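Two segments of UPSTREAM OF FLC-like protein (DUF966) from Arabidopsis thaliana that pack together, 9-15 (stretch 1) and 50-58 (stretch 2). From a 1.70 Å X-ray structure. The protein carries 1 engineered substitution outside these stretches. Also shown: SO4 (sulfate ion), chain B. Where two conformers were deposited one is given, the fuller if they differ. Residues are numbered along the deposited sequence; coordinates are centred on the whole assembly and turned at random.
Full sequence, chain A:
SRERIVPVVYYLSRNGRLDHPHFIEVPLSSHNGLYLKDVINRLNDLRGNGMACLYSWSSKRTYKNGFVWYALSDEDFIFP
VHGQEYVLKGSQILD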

# COMPACT_ATOMS: atom_id res chain seq x y z
N VAL A 9 5.83 3.53 -0.01
CA VAL A 9 6.34 3.00 -1.28
C VAL A 9 5.38 1.89 -1.70
O VAL A 9 5.00 1.08 -0.86
N TYR A 10 4.99 1.88 -2.99
CA TYR A 10 4.16 0.74 -3.44
C TYR A 10 4.68 0.18 -4.76
O TYR A 10 5.15 0.90 -5.67
N TYR A 11 4.54 -1.15 -4.92
CA TYR A 11 4.88 -1.87 -6.14
C TYR A 11 3.59 -2.33 -6.81
O TYR A 11 2.65 -2.75 -6.12
N LEU A 12 3.45 -2.05 -8.10
CA LEU A 12 2.27 -2.64 -8.77
C LEU A 12 2.73 -3.86 -9.54
O LEU A 12 3.77 -3.84 -10.19
N SER A 13 1.90 -4.91 -9.49
CA SER A 13 2.28 -6.17 -10.09
C SER A 13 1.21 -6.49 -11.10
O SER A 13 0.05 -6.57 -10.73
N ARG A 14 1.59 -6.65 -12.38
CA ARG A 14 0.59 -7.01 -13.36
C ARG A 14 0.81 -8.46 -13.78
O ARG A 14 0.21 -9.38 -13.22
N ASN A 15 1.71 -8.65 -14.74
CA ASN A 15 2.18 -9.97 -15.16
C ASN A 15 3.19 -10.47 -14.14
O ASN A 15 3.38 -11.68 -13.97
N GLY A 50 -10.48 5.66 -10.47
CA GLY A 50 -10.45 4.38 -11.16
C GLY A 50 -9.14 3.59 -11.08
O GLY A 50 -9.06 2.53 -11.71
N MSE A 51 -8.14 4.07 -10.31
CA MSE A 51 -6.87 3.35 -10.30
C MSE A 51 -6.86 2.32 -9.16
O MSE A 51 -6.58 1.11 -9.41
N ALA A 52 -7.03 2.74 -7.88
CA ALA A 52 -6.66 1.81 -6.79
C ALA A 52 -7.59 0.59 -6.76
O ALA A 52 -7.16 -0.46 -6.33
N CYS A 53 -8.81 0.74 -7.29
CA CYS A 53 -9.75 -0.36 -7.30
C CYS A 53 -9.36 -1.40 -8.33
O CYS A 53 -10.00 -2.50 -8.26
N LEU A 54 -8.32 -1.18 -9.15
CA LEU A 54 -7.88 -2.23 -10.10
C LEU A 54 -6.96 -3.26 -9.43
O LEU A 54 -6.55 -4.23 -10.06
N TYR A 55 -6.60 -3.03 -8.16
CA TYR A 55 -5.56 -3.79 -7.49
C TYR A 55 -6.07 -4.31 -6.16
O TYR A 55 -6.88 -3.66 -5.47
N SER A 56 -5.58 -5.52 -5.77
CA SER A 56 -5.74 -6.03 -4.42
C SER A 56 -4.48 -5.67 -3.63
O SER A 56 -3.37 -5.86 -4.13
N TRP A 57 -4.66 -5.08 -2.42
CA TRP A 57 -3.51 -4.46 -1.75
C TRP A 57 -2.99 -5.30 -0.58
O TRP A 57 -3.77 -5.95 0.10
N SER A 58 -1.67 -5.29 -0.44
CA SER A 58 -1.01 -6.05 0.62
C SER A 58 0.04 -5.11 1.24
O SER A 58 0.42 -4.09 0.65

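What fills the centre of the contact? L12, from the strand of stretch 1, points toward stretch 2 and meets Y55, which points back from the strand that begins there; their CA atoms are 8.0 Å apart, a gap filled mainly by side chains. L12 has chi1 m and chi2 t, and its two methyls meet three neighbours. L12 CD2 lies over the face of the Y55 ring, 3.9 Å from the ring centroid and only 8° off the ring normal, a nearly ideal CH-pi placement. The same L12 CD2 is 3.9 Å from W57 CH2, so one methyl is shared by two aromatic side chains. L12 CD1 lies 3.9 Å from Y55 CZ and 3.8 Å from M51 CE. Y55, itself chi1 m with chi2 at -80°, gives up more surface to this contact than any other residue.

How do the aromatic residues and the selenomethionine close around this core? Y10 also points toward stretch 2, two residues before L12 and therefore on the same side of the strand. Its chi1 is p, with chi2 at -89°, and Y10 CE2 lies 3.9 Å from M51 CE. M51 is a selenomethionine with chi1 t, chi2 off the usual wells at -93° and chi3 t; the extended last torsion carries the methyl beyond SE to where it touches both Y10 and L12. W57 starts sideways from its backbone, but with chi1 m and chi2 at 89° its indole reaches inward. It turns an edge toward the face of Y10 in an offset edge-to-face pair, the centroids of the Y10 ring and the six-membered ring of W57 5.8 Å apart and planes at 73°, while W57 CZ3 is 4.0 Å from Y10 CB.

What holds these groups in place, given that no hydrogen bond joins the two stretches? Part of the answer lies within stretch 2. W57 NE1 donates to A52 O at 3.1 Å, which satisfies the indole nitrogen and ties the ring to the turn before its strand. A52 O also accepts from Y55 N at 3.2 Å, closing the type I turn from A52 to Y55. On the other stretch, Y10 OH is hydrogen-bonded elsewhere in the structure. The packing across the interface is thus apolar and aromatic, with W57 NE1 and Y10 OH hydrogen-bonded outside it.

Where does the contact turn polar? At the end of the strand in stretch 1, R14 leaves its backbone sideways, yet its extended chain (chi1 m, chi2 and chi3 t) brings the guanidinium nearer. Y55 OH sits over one face of that group, 3.8 Å from R14 NH2, close contact without a hydrogen bond. The guanidinium instead engages a sulfate, probably from the crystallisation liquor: R14 NH2 donates to SO4 O4 at 3.1 Å and, weakly, to SO4 O1 at 2.9 Å. SO4 O3 also approaches L12 CD1, at 3.1 Å, so the ion borders the apolar core. R14 is exposed and poorly ordered, making this edge less sharply defined.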

# COMPACT_ATOMS: atom_id res chain seq x y z
CB VAL A 9 7.79 2.47 -1.17
CG1 VAL A 9 8.22 1.64 -2.39
CG2 VAL A 9 8.80 3.61 -0.98
CB TYR A 10 2.66 1.10 -3.50
CG TYR A 10 2.25 2.12 -4.54
CD1 TYR A 10 2.25 3.48 -4.24
CD2 TYR A 10 1.90 1.74 -5.83
CE1 TYR A 10 1.87 4.43 -5.19
CE2 TYR A 10 1.51 2.68 -6.79
CZ TYR A 10 1.54 4.03 -6.48
OH TYR A 10 1.17 4.94 -7.44
CB TYR A 11 5.62 -3.17 -5.77
CG TYR A 11 7.01 -2.93 -5.24
CD1 TYR A 11 7.19 -2.62 -3.90
CD2 TYR A 11 8.11 -3.00 -6.08
CE1 TYR A 11 8.47 -2.44 -3.41
CE2 TYR A 11 9.41 -2.78 -5.60
CZ TYR A 11 9.56 -2.50 -4.26
OH TYR A 11 10.79 -2.26 -3.69
CB LEU A 12 1.70 -1.66 -9.81
CG LEU A 12 1.20 -0.37 -9.21
CD1 LEU A 12 0.61 0.52 -10.32
CD2 LEU A 12 0.14 -0.68 -8.12
CB SER A 13 2.34 -7.24 -8.99
OG SER A 13 2.58 -8.52 -9.59
CB ARG A 14 0.64 -5.98 -14.49
CG ARG A 14 0.30 -4.57 -14.03
CD ARG A 14 0.51 -3.71 -15.27
NE ARG A 14 0.11 -2.31 -15.18
CZ ARG A 14 0.81 -1.33 -14.61
NH1 ARG A 14 1.96 -1.58 -14.00
NH2 ARG A 14 0.34 -0.09 -14.62
CB ASN A 15 2.80 -9.90 -16.55
CG ASN A 15 1.91 -9.12 -17.50
OD1 ASN A 15 0.79 -9.54 -17.77
ND2 ASN A 15 2.38 -7.99 -17.99
CB MSE A 51 -5.74 4.40 -10.17
CG MSE A 51 -4.33 3.77 -10.12
SE MSE A 51 -3.74 3.47 -8.23
CE MSE A 51 -1.94 2.72 -8.61
CB ALA A 52 -6.66 2.50 -5.47
CB CYS A 53 -11.19 0.10 -7.61
SG CYS A 53 -11.28 1.09 -9.14
CB LEU A 54 -7.14 -1.56 -11.27
CG LEU A 54 -7.97 -0.62 -12.15
CD1 LEU A 54 -6.99 0.07 -13.07
CD2 LEU A 54 -8.96 -1.43 -12.97
CB TYR A 55 -4.35 -2.91 -7.20
CG TYR A 55 -3.74 -2.43 -8.47
CD1 TYR A 55 -2.89 -3.24 -9.22
CD2 TYR A 55 -4.07 -1.17 -8.95
CE1 TYR A 55 -2.34 -2.77 -10.40
CE2 TYR A 55 -3.54 -0.69 -10.13
CZ TYR A 55 -2.71 -1.51 -10.87
OH TYR A 55 -2.28 -1.04 -12.08
CB SER A 56 -5.78 -7.59 -4.58
OG SER A 56 -5.95 -8.07 -3.26
CB TRP A 57 -3.84 -3.02 -1.24
CG TRP A 57 -4.13 -2.13 -2.42
CD1 TRP A 57 -5.32 -1.91 -3.06
CD2 TRP A 57 -3.14 -1.37 -3.15
NE1 TRP A 57 -5.13 -1.03 -4.11
CE2 TRP A 57 -3.82 -0.69 -4.19
CE3 TRP A 57 -1.76 -1.20 -3.00
CZ2 TRP A 57 -3.15 0.12 -5.12
CZ3 TRP A 57 -1.10 -0.35 -3.87
CH2 TRP A 57 -1.79 0.31 -4.91
CB SER A 58 -0.36 -7.30 0.07
OG SER A 58 -1.32 -8.25 -0.43
S SO4 B . 1.53 3.00 -13.60
O1 SO4 B . 0.21 2.74 -14.10
O2 SO4 B . 1.91 4.36 -13.88
O3 SO4 B . 1.55 2.80 -12.17
O4 SO4 B . 2.47 2.11 -14.23